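PDB 5LY8: tail component from Lactobacillus phage J-1, which probably recognises carbohydrates on the surface of its Lactobacillus host as an evolved distal tail protein, this chain being its second carbohydrate-binding module. Local coordinates for residues 121-126 with 202-207. Numbering follows the deposited sequence.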
loop_
_atom_site.group_PDB
_atom_site.type_symbol
_atom_site.label_atom_id
_atom_site.label_comp_id
_atom_site.label_asym_id
_atom_site.label_seq_id
_atom_site.Cartn_x
_atom_site.Cartn_y
_atom_site.Cartn_z
ATOM N N LYS A 121 2.778 4.161 13.870
ATOM C CA LYS A 121 1.548 3.380 13.837
ATOM C C LYS A 121 0.857 3.547 12.509
ATOM O O LYS A 121 0.896 4.631 11.914
ATOM C CB LYS A 121 0.607 3.838 14.960
ATOM C CG LYS A 121 1.111 3.443 16.354
ATOM C CD LYS A 121 0.031 3.668 17.429
ATOM C CE LYS A 121 0.552 3.419 18.829
ATOM N NZ LYS A 121 0.737 1.967 19.079
ATOM N N ILE A 122 0.181 2.494 12.043
ATOM C CA ILE A 122 -0.664 2.593 10.869
ATOM C C ILE A 122 -1.794 3.593 11.106
ATOM O O ILE A 122 -2.491 3.535 12.134
ATOM C CB ILE A 122 -1.294 1.214 10.549
ATOM C CG1 ILE A 122 -0.246 0.127 10.240
ATOM C CG2 ILE A 122 -2.344 1.323 9.415
ATOM C CD1 ILE A 122 0.526 0.360 8.894
ATOM N N VAL A 123 -1.981 4.478 10.116
ATOM C CA VAL A 123 -3.134 5.345 10.027
ATOM C C VAL A 123 -4.059 4.768 8.939
ATOM O O VAL A 123 -5.252 4.600 9.180
ATOM C CB VAL A 123 -2.764 6.820 9.804
ATOM C CG1 VAL A 123 -4.005 7.672 9.502
ATOM C CG2 VAL A 123 -2.028 7.369 11.018
ATOM N N ALA A 124 -3.509 4.438 7.761
ATOM C CA ALA A 124 -4.303 3.806 6.699
ATOM C C ALA A 124 -3.469 2.746 6.019
ATOM O O ALA A 124 -2.269 2.946 5.807
ATOM C CB ALA A 124 -4.769 4.851 5.668
ATOM N N SER A 125 -4.106 1.620 5.648
ATOM C CA SER A 125 -3.421 0.528 4.971
ATOM C C SER A 125 -4.272 -0.030 3.865
ATOM O O SER A 125 -5.394 -0.521 4.121
ATOM C CB SER A 125 -3.079 -0.587 5.958
ATOM O OG SER A 125 -2.511 -1.696 5.265
ATOM N N LEU A 126 -3.750 0.073 2.626
ATOM C CA LEU A 126 -4.385 -0.504 1.444
ATOM C C LEU A 126 -3.689 -1.839 1.159
ATOM O O LEU A 126 -2.464 -1.853 1.031
ATOM C CB LEU A 126 -4.231 0.456 0.259
ATOM C CG LEU A 126 -4.956 0.089 -1.038
ATOM C CD1 LEU A 126 -5.073 1.322 -1.931
ATOM C CD2 LEU A 126 -4.252 -1.046 -1.819
ATOM N N SER A 202 -10.240 13.933 9.902
ATOM C CA SER A 202 -9.682 15.205 9.456
ATOM C C SER A 202 -8.711 15.815 10.481
ATOM O O SER A 202 -8.023 16.766 10.126
ATOM C CB SER A 202 -10.796 16.201 9.146
ATOM O OG SER A 202 -11.642 16.399 10.266
ATOM N N SER A 203 -8.663 15.318 11.736
ATOM C CA SER A 203 -7.738 15.804 12.763
ATOM C C SER A 203 -6.544 14.865 12.983
ATOM O O SER A 203 -5.683 15.172 13.821
ATOM C CB SER A 203 -8.473 16.011 14.084
ATOM O OG SER A 203 -9.433 17.046 13.927
ATOM N N VAL A 204 -6.502 13.742 12.272
ATOM C CA VAL A 204 -5.475 12.725 12.471
ATOM C C VAL A 204 -4.303 12.963 11.515
ATOM O O VAL A 204 -4.513 13.024 10.303
ATOM C CB VAL A 204 -6.074 11.304 12.295
ATOM C CG1 VAL A 204 -4.980 10.231 12.407
ATOM C CG2 VAL A 204 -7.190 11.058 13.316
ATOM N N PRO A 205 -3.076 13.119 12.042
ATOM C CA PRO A 205 -1.936 13.404 11.168
ATOM C C PRO A 205 -1.283 12.175 10.579
ATOM O O PRO A 205 -1.510 11.040 11.033
ATOM C CB PRO A 205 -0.955 14.123 12.097
ATOM C CG PRO A 205 -1.324 13.677 13.474
ATOM C CD PRO A 205 -2.711 13.193 13.474
ATOM N N ILE A 206 -0.421 12.412 9.598
ATOM C CA ILE A 206 0.454 11.401 9.027
ATOM C C ILE A 206 1.872 11.962 8.926
ATOM O O ILE A 206 2.060 13.180 8.766
ATOM C CB ILE A 206 -0.022 10.749 7.705
ATOM C CG1 ILE A 206 -0.226 11.792 6.648
ATOM C CG2 ILE A 206 -1.274 9.831 7.903
ATOM C CD1 ILE A 206 -0.268 11.202 5.278
ATOM N N ASP A 207 2.878 11.075 8.985
ATOM C CA ASP A 207 4.272 11.495 8.880
ATOM C C ASP A 207 5.146 10.487 8.136
ATOM O O ASP A 207 6.360 10.663 8.095
ATOM C CB ASP A 207 4.887 11.798 10.273
ATOM C CG ASP A 207 5.024 10.556 11.155
ATOM O OD1 ASP A 207 4.859 9.451 10.643
ATOM O OD2 ASP A 207 5.323 10.703 12.363
#
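V123, in a classic beta bulge near the start of strand 121-130, meets V204, P205 and I206, in the loop that leads from strand 191-197 to strand 208-216. V123 and A124 both sit opposite L116 of the neighbouring strand 110-118, and the chain turns a corner here, with the side chain of V123 directed at the loop. Both its methyls share I206 CG2. V123 CG1, anti to the backbone N (chi1 171°), meets I206 CG2 at 3.8 Å and V204 CG1 at 4.0 Å. V123 CG2 is 4.0 Å from I206 CG2 and also lies 3.7 Å from the carbonyl oxygen P205 O, a van der Waals contact rather than a hydrogen bond.

The side chains of V123 and V204 pass each other in opposite senses, whereas that of I206 crosses V123's at about a right angle. With I206 CG1 set between its own backbone N and carbonyl carbon (chi1 58°), the CG2 branch is the one offered to V123, coming within 3.9 Å of V123 CB. In this beta sandwich, a member of the concanavalin clan, the loop passes from the six-stranded antiparallel sheet to the mixed sheet that holds the bulge. I206 also touches F231 and W233 on strand 223-238, so it packs against residues of both sheets. The CB of P205 points away from V123, and its side chain touches Y118 and N90. Just beyond, D207 OD2 accepts a hydrogen bond from Q119 N, tying the loop's end to the turn between strands 110-118 and 121-130.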